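Local coordinates for protein putative aldehyde dehydrogenase (Burkholderia cenocepacia, PDB 4YWE) that probably oxidises an aldehyde with NAD or NADP as acceptor, as a member of the aldehyde dehydrogenase family, and binds calcium and magnesium ions, at residues P49-A54 / A222-I227; N158-I163 / C187-R192. All blocks are in the same frame, centred on the assembly; numbering follows the deposited sequence.

Contact 1 joins the helix 48-63 to the turn that follows helix 214-223, near the surface of the chain; contact 2 packs the starts of helices 160-174 and 188-200 against each other in its interior. Along the sequence contact 2 is nested inside the loop that contact 1 closes. Their centres lie 21 Å apart and their nearest atoms about 11 Å. Contact 2 lies closer to a bound metal: the side chain of Pro160 is about 9 Å from the bound calcium ion, whose site includes Val32, Asp99 and Asp185. In contact 1 the His224 side chain is about 13 Å from a bound magnesium ion; its Pro225 binds magnesium, though none is bound to it in this chain.

Contact 1. Residues P49-A54 / A222-I227; sequences PDIERA and ARHPGI
The helical segment 49-54 faces the end of helix 214-223 and the type I beta turn His224-Ile227, with the CA atoms of Glu52 and His224 7.8 Å apart. His224 bridges this gap. Its NE2 donates to OE1 of Glu52 at 2.7 Å, a bent bond of 147° at the hydrogen that reaches OE1 from above the carboxylate plane. Carboxylate and ring planes are 34° apart. The Glu52 chain leaves anti to its own N (chi1 176°) and folds back at chi2, which brings OE1 to the NE2 edge of the ring. The other ring nitrogen works inside the turn: Gly226 N donates to His224 ND1 at 3.0 Å, so both nitrogens are engaged and the ring's rotation is fixed. This turn lies in the closing half of a beta-alpha-beta crossover (strand 207-209, helix 214-223, strand 229-233) of the Rossmann-like sheet; helix 48-63 packs against it through Ile51, Glu52 and Val55. Beside the His224-Glu52 hydrogen bond lies an apolar touch: Ile51 CG2 comes obliquely to His224 CD2 at 4.0 Å, while the same side chain also rests on Ala220 and Val210. Val55, one turn on from Ile51, touches His224 too, and Gly226 O accepts from Arg59 NH1.

Contact 2. Residues N158-I163 / C187-R192; sequences NYPMQI and CLSVLR
Pro160 lays CB of its ring against the hydroxyl of Ser189, with CB to OG at 3.5 Å. The segments contain the starts of helices 160-174 and 188-200, each of which follows a strand of one sheet: strand 139-155 pairs in parallel with 177-182, and helix 160-174 is the crossover between them, a beta-alpha-beta unit. Tyr159 and Cys187 occupy the N-cap positions. The approach is close, with CA atoms of Met161 and Val190 6.1 Å apart and those of Pro160 and Cys187 6.2 Å.

Ser189 touches two neighbours with one atom. Its OG stands between its own N and carbonyl carbon (chi1 65°), a position from which it meets Pro160 CB and, roughly at a right angle to it, CG of Met161 at 3.5 Å. The hydroxyl is nevertheless satisfied: OG is hydrogen-bonded to Glu96 OE1 and Met161 N to OE2, so one carboxylate of helix 89-100 ties both helix starts together. Asp99, a calcium ligand one turn further along that helix, takes the N-H groups of Cys187 and Leu188 on OD2, which links the start of helix 188-200 to the metal site.

Met161 sends its chain past Ser189 toward Leu92, Ala111 and Leu114. Val190 touches Pro160 with CG2, which stands 3.7 Å from the carbonyl O of Pro160 and 4.2 Å from its CB.

Contact 1. Residues P49-A54 / A222-I227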
loop_
_atom_site.group_PDB
_atom_site.type_symbol
_atom_site.label_atom_id
_atom_site.label_comp_id
_atom_site.label_asym_id
_atom_site.label_seq_id
_atom_site.Cartn_x
_atom_site.Cartn_y
_atom_site.Cartn_z
ATOM N N PRO A 49 31.395 -17.884 23.246
ATOM C CA PRO A 49 30.914 -17.190 24.449
ATOM C C PRO A 49 30.620 -15.707 24.222
ATOM O O PRO A 49 29.686 -15.171 24.822
ATOM C CB PRO A 49 32.070 -17.363 25.437
ATOM C CG PRO A 49 32.756 -18.597 24.995
ATOM C CD PRO A 49 32.670 -18.581 23.501
ATOM N N ASP A 50 31.405 -15.062 23.365
ATOM C CA ASP A 50 31.203 -13.651 23.051
ATOM C C ASP A 50 29.872 -13.438 22.337
ATOM O O ASP A 50 29.164 -12.465 22.600
ATOM C CB ASP A 50 32.355 -13.124 22.195
ATOM C CG ASP A 50 33.706 -13.322 22.851
ATOM O OD1 ASP A 50 33.795 -13.178 24.089
ATOM O OD2 ASP A 50 34.679 -13.629 22.132
ATOM N N ILE A 51 29.539 -14.354 21.432
ATOM C CA ILE A 51 28.271 -14.302 20.716
ATOM C C ILE A 51 27.118 -14.501 21.695
ATOM O O ILE A 51 26.086 -13.837 21.594
ATOM C CB ILE A 51 28.228 -15.348 19.584
ATOM C CG1 ILE A 51 29.210 -14.969 18.474
ATOM C CG2 ILE A 51 26.823 -15.469 19.013
ATOM C CD1 ILE A 51 28.875 -13.665 17.778
ATOM N N GLU A 52 27.305 -15.412 22.647
ATOM C CA GLU A 52 26.295 -15.691 23.663
ATOM C C GLU A 52 25.930 -14.434 24.450
ATOM O O GLU A 52 24.754 -14.162 24.688
ATOM C CB GLU A 52 26.785 -16.781 24.618
ATOM C CG GLU A 52 25.840 -17.068 25.776
ATOM C CD GLU A 52 24.536 -17.697 25.326
ATOM O OE1 GLU A 52 24.552 -18.458 24.335
ATOM O OE2 GLU A 52 23.495 -17.431 25.961
ATOM N N ARG A 53 26.944 -13.671 24.843
ATOM C CA ARG A 53 26.732 -12.443 25.601
ATOM C C ARG A 53 26.073 -11.366 24.742
ATOM O O ARG A 53 25.258 -10.584 25.232
ATOM C CB ARG A 53 28.057 -11.927 26.164
ATOM C CG ARG A 53 28.777 -12.924 27.055
ATOM C CD ARG A 53 30.080 -12.354 27.594
ATOM N NE ARG A 53 30.905 -13.388 28.213
ATOM C CZ ARG A 53 32.115 -13.175 28.720
ATOM N NH1 ARG A 53 32.647 -11.960 28.685
ATOM N NH2 ARG A 53 32.793 -14.176 29.264
ATOM N N ALA A 54 26.432 -11.334 23.462
ATOM C CA ALA A 54 25.870 -10.362 22.530
ATOM C C ALA A 54 24.378 -10.596 22.322
ATOM O O ALA A 54 23.589 -9.651 22.301
ATOM C CB ALA A 54 26.604 -10.418 21.199
ATOM N N ALA A 222 25.409 -17.771 13.422
ATOM C CA ALA A 222 24.489 -18.503 12.559
ATOM C C ALA A 222 23.893 -19.725 13.256
ATOM O O ALA A 222 22.788 -20.158 12.924
ATOM C CB ALA A 222 25.196 -18.921 11.277
ATOM N N ARG A 223 24.622 -20.274 14.225
ATOM C CA ARG A 223 24.163 -21.449 14.959
ATOM C C ARG A 223 23.285 -21.090 16.157
ATOM O O ARG A 223 22.553 -21.937 16.669
ATOM C CB ARG A 223 25.351 -22.278 15.450
ATOM C CG ARG A 223 26.233 -22.867 14.364
ATOM C CD ARG A 223 27.328 -23.714 14.996
ATOM N NE ARG A 223 28.426 -23.999 14.080
ATOM C CZ ARG A 223 28.493 -25.075 13.305
ATOM N NH1 ARG A 223 27.518 -25.974 13.329
ATOM N NH2 ARG A 223 29.535 -25.254 12.504
ATOM N N HIS A 224 23.366 -19.842 16.606
ATOM C CA HIS A 224 22.730 -19.451 17.861
ATOM C C HIS A 224 21.206 -19.454 17.763
ATOM O O HIS A 224 20.636 -18.813 16.880
ATOM C CB HIS A 224 23.221 -18.073 18.304
ATOM C CG HIS A 224 23.149 -17.859 19.784
ATOM N ND1 HIS A 224 21.964 -17.622 20.446
ATOM C CD2 HIS A 224 24.115 -17.861 20.733
ATOM C CE1 HIS A 224 22.203 -17.482 21.737
ATOM N NE2 HIS A 224 23.501 -17.621 21.938
ATOM N N PRO A 225 20.545 -20.179 18.682
ATOM C CA PRO A 225 19.086 -20.334 18.722
ATOM C C PRO A 225 18.361 -19.097 19.243
ATOM O O PRO A 225 17.136 -19.025 19.149
ATOM C CB PRO A 225 18.878 -21.515 19.682
ATOM C CG PRO A 225 20.249 -22.096 19.926
ATOM C CD PRO A 225 21.200 -20.966 19.737
ATOM N N GLY A 226 19.110 -18.143 19.789
ATOM C CA GLY A 226 18.527 -16.939 20.358
ATOM C C GLY A 226 18.345 -15.799 19.373
ATOM O O GLY A 226 17.888 -14.719 19.744
ATOM N N ILE A 227 18.706 -16.042 18.117
ATOM C CA ILE A 227 18.535 -15.058 17.053
ATOM C C ILE A 227 17.300 -15.432 16.241
ATOM O O ILE A 227 17.011 -16.613 16.056
ATOM C CB ILE A 227 19.804 -14.966 16.178
ATOM C CG1 ILE A 227 20.979 -14.464 17.019
ATOM C CG2 ILE A 227 19.589 -14.050 14.979
ATOM C CD1 ILE A 227 22.283 -14.386 16.265
#

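Contact 2. Residues N158-I163 / C187-R192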
loop_
_atom_site.group_PDB
_atom_site.type_symbol
_atom_site.label_atom_id
_atom_site.label_comp_id
_atom_site.label_asym_id
_atom_site.label_seq_id
_atom_site.Cartn_x
_atom_site.Cartn_y
_atom_site.Cartn_z
ATOM N N ASN A 158 34.121 -5.344 2.047
ATOM C CA ASN A 158 34.201 -4.472 0.876
ATOM C C ASN A 158 33.460 -3.150 1.069
ATOM O O ASN A 158 33.909 -2.110 0.589
ATOM C CB ASN A 158 33.681 -5.199 -0.368
ATOM C CG ASN A 158 32.248 -5.668 -0.220
ATOM O OD1 ASN A 158 31.755 -5.864 0.892
ATOM N ND2 ASN A 158 31.571 -5.857 -1.347
ATOM N N TYR A 159 32.328 -3.191 1.763
ATOM C CA TYR A 159 31.623 -1.968 2.141
ATOM C C TYR A 159 31.114 -2.069 3.574
ATOM O O TYR A 159 29.912 -2.216 3.792
ATOM C CB TYR A 159 30.449 -1.691 1.194
ATOM C CG TYR A 159 30.842 -1.410 -0.239
ATOM C CD1 TYR A 159 31.160 -0.124 -0.656
ATOM C CD2 TYR A 159 30.880 -2.432 -1.179
ATOM C CE1 TYR A 159 31.514 0.136 -1.969
ATOM C CE2 TYR A 159 31.232 -2.182 -2.492
ATOM C CZ TYR A 159 31.548 -0.899 -2.882
ATOM O OH TYR A 159 31.899 -0.653 -4.190
ATOM N N PRO A 160 32.027 -1.995 4.557
ATOM C CA PRO A 160 31.660 -2.123 5.973
ATOM C C PRO A 160 30.557 -1.161 6.408
ATOM O O PRO A 160 29.550 -1.609 6.948
ATOM C CB PRO A 160 32.970 -1.810 6.699
ATOM C CG PRO A 160 34.028 -2.217 5.735
ATOM C CD PRO A 160 33.484 -1.849 4.384
ATOM N N MET A 161 30.740 0.133 6.166
ATOM C CA MET A 161 29.766 1.133 6.596
ATOM C C MET A 161 28.457 1.066 5.815
ATOM O O MET A 161 27.378 1.122 6.402
ATOM C CB MET A 161 30.355 2.539 6.477
ATOM C CG MET A 161 31.304 2.921 7.597
ATOM S SD MET A 161 31.788 4.656 7.509
ATOM C CE MET A 161 32.593 4.702 5.908
ATOM N N GLN A 162 28.550 0.958 4.493
ATOM C CA GLN A 162 27.360 0.987 3.646
ATOM C C GLN A 162 26.426 -0.184 3.929
ATOM O O GLN A 162 25.213 -0.010 4.040
ATOM C CB GLN A 162 27.751 0.989 2.168
ATOM C CG GLN A 162 28.305 2.309 1.668
ATOM C CD GLN A 162 27.720 2.699 0.324
ATOM O OE1 GLN A 162 26.517 2.567 0.099
ATOM N NE2 GLN A 162 28.570 3.172 -0.578
ATOM N N ILE A 163 27.000 -1.374 4.050
ATOM C CA ILE A 163 26.216 -2.581 4.273
ATOM C C ILE A 163 25.714 -2.628 5.716
ATOM O O ILE A 163 24.609 -3.106 5.979
ATOM C CB ILE A 163 27.037 -3.826 3.901
ATOM C CG1 ILE A 163 27.392 -3.766 2.414
ATOM C CG2 ILE A 163 26.265 -5.100 4.210
ATOM C CD1 ILE A 163 28.441 -4.750 1.985
ATOM N N CYS A 187 36.734 -3.950 9.615
ATOM C CA CYS A 187 35.581 -3.723 10.482
ATOM C C CYS A 187 35.788 -2.591 11.485
ATOM O O CYS A 187 34.952 -2.379 12.364
ATOM C CB CYS A 187 35.229 -5.007 11.237
ATOM S SG CYS A 187 36.517 -5.618 12.349
ATOM N N LEU A 188 36.891 -1.860 11.355
ATOM C CA LEU A 188 37.209 -0.805 12.314
ATOM C C LEU A 188 36.229 0.364 12.234
ATOM O O LEU A 188 35.960 1.022 13.239
ATOM C CB LEU A 188 38.638 -0.300 12.105
ATOM C CG LEU A 188 39.751 -1.201 12.644
ATOM C CD1 LEU A 188 41.097 -0.496 12.564
ATOM C CD2 LEU A 188 39.447 -1.629 14.072
ATOM N N SER A 189 35.698 0.620 11.044
ATOM C CA SER A 189 34.746 1.709 10.863
ATOM C C SER A 189 33.452 1.425 11.617
ATOM O O SER A 189 32.889 2.313 12.255
ATOM C CB SER A 189 34.455 1.933 9.378
ATOM O OG SER A 189 33.798 0.812 8.812
ATOM N N VAL A 190 32.996 0.177 11.547
ATOM C CA VAL A 190 31.756 -0.247 12.188
ATOM C C VAL A 190 31.811 -0.045 13.701
ATOM O O VAL A 190 30.828 0.374 14.316
ATOM C CB VAL A 190 31.441 -1.718 11.843
ATOM C CG1 VAL A 190 30.368 -2.277 12.767
ATOM C CG2 VAL A 190 31.021 -1.842 10.387
ATOM N N LEU A 191 32.964 -0.341 14.293
ATOM C CA LEU A 191 33.162 -0.167 15.730
ATOM C C LEU A 191 32.973 1.289 16.152
ATOM O O LEU A 191 32.413 1.570 17.212
ATOM C CB LEU A 191 34.555 -0.651 16.138
ATOM C CG LEU A 191 34.869 -2.122 15.860
ATOM C CD1 LEU A 191 36.333 -2.422 16.136
ATOM C CD2 LEU A 191 33.971 -3.024 16.689
ATOM N N ARG A 192 33.445 2.211 15.319
ATOM C CA ARG A 192 33.328 3.636 15.605
ATOM C C ARG A 192 31.883 4.105 15.454
ATOM O O ARG A 192 31.434 5.003 16.164
ATOM C CB ARG A 192 34.248 4.444 14.686
ATOM C CG ARG A 192 34.272 5.935 14.984
ATOM C CD ARG A 192 34.723 6.202 16.411
ATOM N NE ARG A 192 34.747 7.629 16.719
ATOM C CZ ARG A 192 33.759 8.278 17.326
ATOM N NH1 ARG A 192 32.664 7.627 17.694
ATOM N NH2 ARG A 192 33.865 9.578 17.567
#